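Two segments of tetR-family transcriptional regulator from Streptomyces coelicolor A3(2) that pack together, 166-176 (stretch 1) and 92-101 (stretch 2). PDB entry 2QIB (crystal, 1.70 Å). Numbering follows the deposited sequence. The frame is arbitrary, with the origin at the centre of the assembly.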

# COMPACT_ATOMS: atom_id res chain seq x y z
N LEU A 166 8.66 -2.03 4.24
CA LEU A 166 9.25 -3.35 4.30
C LEU A 166 10.77 -3.23 4.36
O LEU A 166 11.43 -4.06 5.02
CB LEU A 166 8.79 -4.21 3.10
CG LEU A 166 7.30 -4.59 3.18
CD1 LEU A 166 6.74 -5.01 1.80
CD2 LEU A 166 7.07 -5.71 4.26
N TRP A 167 11.32 -2.21 3.68
CA TRP A 167 12.77 -1.97 3.68
C TRP A 167 13.24 -1.70 5.12
O TRP A 167 14.19 -2.34 5.60
CB TRP A 167 13.15 -0.83 2.75
CG TRP A 167 14.58 -0.40 2.93
CD1 TRP A 167 15.72 -1.13 2.66
CD2 TRP A 167 15.01 0.84 3.48
NE1 TRP A 167 16.85 -0.36 2.95
CE2 TRP A 167 16.43 0.84 3.48
CE3 TRP A 167 14.33 1.99 3.92
CZ2 TRP A 167 17.18 1.95 3.93
CZ3 TRP A 167 15.07 3.09 4.39
CH2 TRP A 167 16.48 3.06 4.38
N LEU A 168 12.50 -0.85 5.82
CA LEU A 168 12.85 -0.46 7.21
C LEU A 168 12.91 -1.63 8.19
O LEU A 168 13.64 -1.58 9.20
CB LEU A 168 11.90 0.59 7.71
CG LEU A 168 12.05 2.01 7.17
CD1 LEU A 168 10.88 2.83 7.67
CD2 LEU A 168 13.38 2.63 7.64
N ASP A 169 12.14 -2.68 7.91
CA ASP A 169 12.11 -3.84 8.78
C ASP A 169 13.32 -4.74 8.51
O ASP A 169 13.21 -5.79 7.85
CB ASP A 169 10.79 -4.60 8.61
CG ASP A 169 10.60 -5.68 9.66
OD1 ASP A 169 11.44 -5.76 10.60
OD2 ASP A 169 9.64 -6.46 9.52
N GLY A 170 14.49 -4.32 8.99
CA GLY A 170 15.70 -5.14 8.88
C GLY A 170 16.73 -4.63 7.89
O GLY A 170 17.90 -5.02 7.96
N ARG A 171 16.31 -3.77 6.95
CA ARG A 171 17.21 -3.26 5.89
C ARG A 171 18.04 -4.39 5.27
O ARG A 171 19.26 -4.26 5.06
CB ARG A 171 18.09 -2.12 6.45
CG ARG A 171 17.27 -0.95 6.99
CD ARG A 171 18.17 0.27 7.32
NE ARG A 171 17.38 1.30 7.98
CZ ARG A 171 17.66 2.60 8.00
NH1 ARG A 171 18.74 3.05 7.36
NH2 ARG A 171 16.86 3.44 8.65
N ARG A 172 17.37 -5.49 4.94
CA ARG A 172 18.09 -6.65 4.43
C ARG A 172 18.38 -6.53 2.94
O ARG A 172 19.13 -7.34 2.39
CB ARG A 172 17.29 -7.92 4.67
CG ARG A 172 17.46 -8.49 6.09
CD ARG A 172 16.73 -9.83 6.21
NE ARG A 172 15.29 -9.62 6.07
CZ ARG A 172 14.40 -10.58 5.80
NH1 ARG A 172 14.80 -11.84 5.63
NH2 ARG A 172 13.11 -10.25 5.70
N ILE A 173 17.80 -5.53 2.29
CA ILE A 173 18.02 -5.26 0.86
C ILE A 173 18.50 -3.82 0.76
O ILE A 173 17.88 -2.94 1.35
CB ILE A 173 16.69 -5.41 0.07
CG1 ILE A 173 16.07 -6.79 0.36
CG2 ILE A 173 16.91 -5.11 -1.42
CD1 ILE A 173 14.65 -6.95 -0.11
N PRO A 174 19.56 -3.55 -0.03
CA PRO A 174 20.11 -2.18 -0.07
C PRO A 174 19.10 -1.22 -0.70
O PRO A 174 18.39 -1.60 -1.65
CB PRO A 174 21.36 -2.32 -0.97
CG PRO A 174 21.65 -3.77 -1.00
CD PRO A 174 20.33 -4.46 -0.90
N ARG A 175 19.01 -0.01 -0.15
CA ARG A 175 18.07 0.97 -0.66
C ARG A 175 18.29 1.26 -2.15
O ARG A 175 17.31 1.53 -2.88
CB ARG A 175 18.15 2.26 0.14
CG ARG A 175 19.48 2.87 -0.05
CD ARG A 175 19.23 4.24 -0.56
NE ARG A 175 19.13 5.09 0.59
CZ ARG A 175 18.89 6.41 0.61
NH1 ARG A 175 18.95 6.97 1.81
NH2 ARG A 175 18.59 7.16 -0.49
N ALA A 176 19.55 1.24 -2.63
CA ALA A 176 19.78 1.56 -4.05
C ALA A 176 19.03 0.56 -4.93
O ALA A 176 18.50 0.94 -6.00
CB ALA A 176 21.27 1.57 -4.39
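Stretch 2 (92-101) MGRYFDFVDE

Stretch 2 is helical from Met-92 to Glu-101, the continuation of a helix that begins earlier in the chain, with regular backbone hydrogen bonds such as Phe-96 N to Met-92 O (2.9 Å) and Asp-100 N to Phe-96 O (2.9 Å). It lies against the end of one helix of stretch 1, the loop that follows, and the start of the next helix, with Pro-174 at its N-cap position. The two stretches run in opposite senses: Phe-96 lies beside Arg-175 (CA to CA 7.1 Å), and Asp-100, further along, beside Leu-168 (CA to CA 7.7 Å). Together they bury 458 Å².

Met-92, a selenomethionine, makes no contact, and the end of its side chain leads away from stretch 1. Gly-93 takes part through its backbone: its O, which already accepts from Asp-97 N (2.9 Å), also receives a weak hydrogen bond from Arg-175 NH2 at 3.0 Å. Arg-94 points away and Tyr-95 sideways, both out of contact.

Phe-96 points toward stretch 1 and packs against two of its side chains. Its CB lies over one face of the Arg-175 guanidinium, 3.6 Å from NH2, while its ring turns an edge to the face of the Trp-167 six-membered ring, with centroids 5.3 Å apart, planes at 66° and the closest atoms, Phe-96 CD2 and Trp-167 CE3, at 3.8 Å. The CA-to-CB bond of Asp-97 points away, but its carboxylate comes back within reach of Arg-175. OD1 accepts from both NH1 (2.8 Å) and NH2 (2.9 Å) of that guanidinium, close to its plane, so the salt bridge is forked on a single oxygen.

Phe-98 points away. Val-99, one turn after Phe-96 on the helix, points toward stretch 1 and extends the apolar patch: its CG1 lies 3.5 Å from Leu-168 CD1 and 4.0 Å from Trp-167 CZ3, near the plane of the indole.

Asp-100 starts out sideways, its CB 4.1 Å from Trp-167 CH2 at the ring edge, and its carboxylate then reaches the loop. OD1 forms a salt bridge with Arg-171, accepting from NH2 at 2.8 Å and, weakly, from NH1 at 2.9 Å. OD2 lies 4.4 Å from Arg-175 NH1, too far for a salt bridge; water 1 links the two, donating to Asp-100 OD2 (2.7 Å) and accepting from Arg-175 NH1 (3.0 Å). Glu-101 points away, leaving Asp-100 as the last residue of the stretch in contact.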

# COMPACT_ATOMS: atom_id res chain seq x y z
N MSE A 92 13.16 9.09 -5.96
CA MSE A 92 13.26 7.91 -5.06
C MSE A 92 14.45 8.00 -4.08
O MSE A 92 14.35 7.58 -2.94
CB MSE A 92 13.34 6.60 -5.85
CG MSE A 92 12.08 6.23 -6.64
SE MSE A 92 10.58 5.93 -5.41
CE MSE A 92 9.84 7.76 -5.34
N GLY A 93 15.58 8.57 -4.53
CA GLY A 93 16.73 8.79 -3.61
C GLY A 93 16.34 9.67 -2.45
O GLY A 93 16.66 9.38 -1.29
N ARG A 94 15.68 10.78 -2.76
CA ARG A 94 15.23 11.72 -1.72
C ARG A 94 14.15 11.09 -0.80
O ARG A 94 14.14 11.31 0.42
CB ARG A 94 14.72 13.00 -2.36
CG ARG A 94 15.87 13.80 -3.07
CD ARG A 94 15.47 15.26 -3.30
NE ARG A 94 14.39 15.39 -4.28
CZ ARG A 94 14.53 15.43 -5.61
NH1 ARG A 94 15.73 15.28 -6.20
NH2 ARG A 94 13.46 15.58 -6.35
N TYR A 95 13.28 10.28 -1.41
CA TYR A 95 12.25 9.57 -0.68
C TYR A 95 12.86 8.61 0.33
O TYR A 95 12.54 8.67 1.52
CB TYR A 95 11.30 8.87 -1.67
CG TYR A 95 10.31 7.91 -1.02
CD1 TYR A 95 9.44 8.34 -0.00
CD2 TYR A 95 10.22 6.58 -1.46
CE1 TYR A 95 8.47 7.44 0.55
CE2 TYR A 95 9.27 5.69 -0.92
CZ TYR A 95 8.41 6.12 0.09
OH TYR A 95 7.47 5.28 0.64
N PHE A 96 13.82 7.78 -0.10
CA PHE A 96 14.49 6.89 0.85
C PHE A 96 15.34 7.62 1.89
O PHE A 96 15.44 7.17 3.04
CB PHE A 96 15.28 5.80 0.11
CG PHE A 96 14.39 4.61 -0.29
CD1 PHE A 96 13.54 4.70 -1.39
CD2 PHE A 96 14.40 3.46 0.46
CE1 PHE A 96 12.72 3.63 -1.75
CE2 PHE A 96 13.57 2.35 0.12
CZ PHE A 96 12.74 2.44 -0.99
N ASP A 97 15.93 8.75 1.49
CA ASP A 97 16.67 9.60 2.47
C ASP A 97 15.68 9.98 3.57
O ASP A 97 15.96 9.86 4.78
CB ASP A 97 17.15 10.89 1.79
CG ASP A 97 18.39 10.70 0.93
OD1 ASP A 97 19.03 9.61 0.96
OD2 ASP A 97 18.73 11.67 0.20
N PHE A 98 14.51 10.45 3.15
CA PHE A 98 13.47 10.87 4.10
C PHE A 98 13.06 9.74 5.03
O PHE A 98 12.99 9.90 6.25
CB PHE A 98 12.24 11.40 3.35
CG PHE A 98 11.15 11.89 4.28
CD1 PHE A 98 11.13 13.23 4.70
CD2 PHE A 98 10.17 11.02 4.74
CE1 PHE A 98 10.14 13.67 5.58
CE2 PHE A 98 9.17 11.45 5.61
CZ PHE A 98 9.14 12.77 6.02
N VAL A 99 12.75 8.59 4.44
CA VAL A 99 12.29 7.39 5.19
C VAL A 99 13.36 6.95 6.20
O VAL A 99 13.06 6.67 7.37
CB VAL A 99 11.91 6.23 4.23
CG1 VAL A 99 11.60 4.97 5.01
CG2 VAL A 99 10.67 6.65 3.38
N ASP A 100 14.61 6.93 5.76
CA ASP A 100 15.73 6.64 6.66
C ASP A 100 15.73 7.59 7.86
O ASP A 100 15.70 7.15 9.01
CB ASP A 100 17.04 6.78 5.89
CG ASP A 100 18.27 6.35 6.71
OD1 ASP A 100 18.15 5.84 7.85
OD2 ASP A 100 19.38 6.56 6.20
N GLU A 101 15.71 8.88 7.56
CA GLU A 101 15.83 9.97 8.57
C GLU A 101 14.71 9.89 9.61
O GLU A 101 14.90 10.28 10.78
CB GLU A 101 15.73 11.34 7.87
CG GLU A 101 16.96 11.72 7.05
CD GLU A 101 16.67 12.86 6.05
OE1 GLU A 101 15.70 13.65 6.24
OE2 GLU A 101 17.42 12.96 5.05
O HOH W 1 20.03 5.19 3.91